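Sulfate permease family protein (Vibrio cholerae, PDB 4DGH) is the STAS domain of a SulP-family membrane protein that probably transports anions such as sulfate across the membrane. Local coordinates at residues Glu20-Ala25 and Glu47-Leu52. Residues are numbered along the deposited sequence; the frame is centred on the assembly and turned at random.
Sequences ELAVYA and ETPQIL
Strand 21-25 and the start of strand 51-55 pair in parallel as the two strands of a right-handed beta-alpha-beta crossover, joined through helix 32-44, in the sheet of the STAS domain. Ile51 N donates a hydrogen bond to Glu20 O (3.1 Å), and Ala22 N donates one to Ile51 O (2.9 Å). Leu21 CA and Leu52 CA add C-H...O contacts to Ile51 O and Ala22 O, respectively.

Side chains pack on both faces of the sheet. On the face of Leu21 and Ile51, which helix 115-128 covers at Leu21, Leu21 CD1 meets Ile51 CG2 at 3.7 Å, the two side chains crossing at a slant. On the other face, Ala22 CB touches both Pro49 CG and, in one of the two conformers of Leu52, Leu52 CD1, each at 3.7 Å. Helix 32-44 lies over this group, with Met42 against Pro49 and Leu52, and Phe38 against Leu52 and stacked on the Tyr24 ring. Val23 N is hydrogen-bonded to Asp63 of a second subunit.

Just before strand 21-25, Glu20 CB and Gln50 CB approach to 3.9 Å. In the same conformer of Leu52, CG stands anti to the backbone N (chi1 171°) and chi2 of 63° then sets Leu52 CD1 at 4.0 Å from Tyr24 CB.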
ATOM      1  N   GLU A  20     -23.354  -5.152  14.286  1.00 21.41           N
ATOM      2  CA  GLU A  20     -22.500  -5.556  15.406  1.00 23.29           C
ATOM      3  C   GLU A  20     -21.190  -6.270  15.126  1.00 22.30           C
ATOM      4  O   GLU A  20     -20.408  -6.394  16.062  1.00 23.03           O
ATOM      5  CB  GLU A  20     -23.251  -6.347  16.508  1.00 25.86           C
ATOM      6  CG  GLU A  20     -24.411  -5.557  17.016  1.00 30.87           C
ATOM      7  CD  GLU A  20     -25.669  -5.840  16.229  1.00 34.95           C
ATOM      8  OE1 GLU A  20     -25.678  -6.260  15.001  1.00 31.54           O
ATOM      9  OE2 GLU A  20     -26.685  -5.752  16.922  1.00 42.90           O
ATOM     10  N   LEU A  21     -20.930  -6.707  13.874  1.00 21.38           N
ATOM     11  CA  LEU A  21     -19.737  -7.529  13.634  1.00 20.00           C
ATOM     12  C   LEU A  21     -18.885  -6.859  12.548  1.00 21.35           C
ATOM     13  O   LEU A  21     -19.419  -6.457  11.485  1.00 21.13           O
ATOM     14  CB  LEU A  21     -20.229  -8.880  13.144  1.00 20.95           C
ATOM     15  CG  LEU A  21     -19.135  -9.847  12.722  1.00 22.46           C
ATOM     16  CD1 LEU A  21     -18.308 -10.172  13.956  1.00 20.66           C
ATOM     17  CD2 LEU A  21     -19.819 -11.084  12.231  1.00 22.10           C
ATOM     18  N   ALA A  22     -17.577  -6.788  12.767  1.00 19.17           N
ATOM     19  CA  ALA A  22     -16.637  -6.290  11.776  1.00 18.49           C
ATOM     20  C   ALA A  22     -15.594  -7.404  11.541  1.00 18.67           C
ATOM     21  O   ALA A  22     -15.432  -8.346  12.337  1.00 17.61           O
ATOM     22  CB  ALA A  22     -16.004  -4.991  12.255  1.00 17.84           C
ATOM     23  N   VAL A  23     -14.902  -7.307  10.420  1.00 18.17           N
ATOM     24  CA  VAL A  23     -13.965  -8.360  10.051  1.00 18.22           C
ATOM     25  C   VAL A  23     -12.782  -7.583   9.459  1.00 18.42           C
ATOM     26  O   VAL A  23     -12.974  -6.678   8.594  1.00 18.58           O
ATOM     27  CB  VAL A  23     -14.564  -9.279   8.987  1.00 17.36           C
ATOM     28  CG1 VAL A  23     -13.458 -10.230   8.508  1.00 18.86           C
ATOM     29  CG2 VAL A  23     -15.737 -10.062   9.552  1.00 18.56           C
ATOM     30  N   TYR A  24     -11.583  -7.918   9.904  1.00 17.87           N
ATOM     31  CA  TYR A  24     -10.385  -7.278   9.346  1.00 20.41           C
ATOM     32  C   TYR A  24      -9.324  -8.317   9.107  1.00 21.06           C
ATOM     33  O   TYR A  24      -9.160  -9.220   9.939  1.00 21.46           O
ATOM     34  CB  TYR A  24      -9.880  -6.204  10.353  1.00 21.81           C
ATOM     35  CG  TYR A  24      -8.628  -5.465   9.787  1.00 28.33           C
ATOM     36  CD1 TYR A  24      -8.742  -4.560   8.682  1.00 31.73           C
ATOM     37  CD2 TYR A  24      -7.367  -5.666  10.322  1.00 26.79           C
ATOM     38  CE1 TYR A  24      -7.618  -3.915   8.146  1.00 30.16           C
ATOM     39  CE2 TYR A  24      -6.241  -4.956   9.787  1.00 29.47           C
ATOM     40  CZ  TYR A  24      -6.375  -4.179   8.689  1.00 30.56           C
ATOM     41  OH  TYR A  24      -5.231  -3.530   8.157  1.00 39.64           O
ATOM     42  N   ALA A  25      -8.612  -8.252   7.993  1.00 20.87           N
ATOM     43  CA  ALA A  25      -7.548  -9.177   7.803  1.00 21.53           C
ATOM     44  C   ALA A  25      -6.189  -8.516   7.764  1.00 23.97           C
ATOM     45  O   ALA A  25      -5.998  -7.513   7.071  1.00 22.05           O
ATOM     46  CB  ALA A  25      -7.750  -9.995   6.523  1.00 22.69           C
ATOM     47  N   GLU A  47     -19.293   5.050  16.082  1.00 35.08           N
ATOM     48  CA  GLU A  47     -19.828   3.799  16.540  1.00 35.52           C
ATOM     49  C   GLU A  47     -18.867   2.693  16.235  1.00 34.91           C
ATOM     50  O   GLU A  47     -18.284   2.640  15.110  1.00 32.35           O
ATOM     51  CB  GLU A  47     -21.053   3.452  15.790  1.00 39.12           C
ATOM     52  CG  GLU A  47     -22.263   4.136  16.320  1.00 58.58           C
ATOM     53  CD  GLU A  47     -23.408   3.763  15.451  1.00 69.50           C
ATOM     54  OE1 GLU A  47     -23.610   2.530  15.288  1.00 71.30           O
ATOM     55  OE2 GLU A  47     -24.037   4.699  14.906  1.00 73.81           O
ATOM     56  N   THR A  48     -18.750   1.810  17.217  1.00 31.75           N
ATOM     57  CA  THR A  48     -17.899   0.626  17.105  1.00 30.40           C
ATOM     58  C   THR A  48     -18.690  -0.678  17.076  1.00 27.53           C
ATOM     59  O   THR A  48     -19.780  -0.801  17.636  1.00 26.23           O
ATOM     60  CB  THR A  48     -16.765   0.614  18.174  1.00 32.90           C
ATOM     61  OG1 THR A  48     -17.338   0.698  19.493  1.00 33.35           O
ATOM     62  CG2 THR A  48     -15.782   1.816  17.955  1.00 32.59           C
ATOM     63  N   PRO A  49     -18.116  -1.721  16.416  1.00 24.44           N
ATOM     64  CA  PRO A  49     -18.810  -2.994  16.407  1.00 24.07           C
ATOM     65  C   PRO A  49     -18.741  -3.614  17.834  1.00 24.78           C
ATOM     66  O   PRO A  49     -17.886  -3.226  18.598  1.00 27.52           O
ATOM     67  CB  PRO A  49     -17.959  -3.846  15.396  1.00 21.18           C
ATOM     68  CG  PRO A  49     -16.580  -3.236  15.428  1.00 21.84           C
ATOM     69  CD  PRO A  49     -16.746  -1.772  15.872  1.00 24.05           C
ATOM     70  N   GLN A  50     -19.656  -4.536  18.160  0.50 24.11           N
ATOM     71  CA  GLN A  50     -19.563  -5.407  19.350  0.50 23.78           C
ATOM     72  C   GLN A  50     -18.357  -6.421  19.271  0.50 21.90           C
ATOM     73  O   GLN A  50     -17.660  -6.675  20.272  0.50 20.83           O
ATOM     74  CB  GLN A  50     -20.941  -6.119  19.595  0.50 24.17           C
ATOM     75  CG  GLN A  50     -20.977  -7.167  20.736  0.50 26.14           C
ATOM     76  CD  GLN A  50     -22.243  -8.057  20.821  0.50 26.44           C
ATOM     77  OE1 GLN A  50     -23.298  -7.746  20.258  0.50 28.83           O
ATOM     78  NE2 GLN A  50     -22.119  -9.184  21.490  0.50 24.92           N
ATOM     79  N   ILE A  51     -18.163  -7.015  18.092  1.00 19.98           N
ATOM     80  CA  ILE A  51     -17.202  -8.080  17.831  1.00 18.95           C
ATOM     81  C   ILE A  51     -16.379  -7.758  16.592  1.00 18.37           C
ATOM     82  O   ILE A  51     -16.926  -7.320  15.524  1.00 18.99           O
ATOM     83  CB  ILE A  51     -17.888  -9.461  17.636  1.00 19.19           C
ATOM     84  CG1 ILE A  51     -18.772  -9.786  18.903  1.00 20.92           C
ATOM     85  CG2 ILE A  51     -16.858 -10.576  17.342  1.00 18.34           C
ATOM     86  CD1 ILE A  51     -19.555 -11.099  18.814  1.00 24.45           C
ATOM     87  N   LEU A  52     -15.078  -8.009  16.682  0.50 17.09           N
ATOM     88  CA  LEU A  52     -14.194  -7.854  15.515  0.50 16.60           C
ATOM     89  C   LEU A  52     -13.410  -9.157  15.297  0.50 16.31           C
ATOM     90  O   LEU A  52     -12.637  -9.581  16.195  0.50 16.29           O
ATOM     91  CB  LEU A  52     -13.238  -6.690  15.744  0.50 16.41           C
ATOM     92  CG  LEU A  52     -12.129  -6.589  14.687  0.50 17.10           C
ATOM     93  CD1 LEU A  52     -12.659  -6.335  13.279  0.50 17.29           C
ATOM     94  CD2 LEU A  52     -11.051  -5.599  15.072  0.50 18.49           C
TER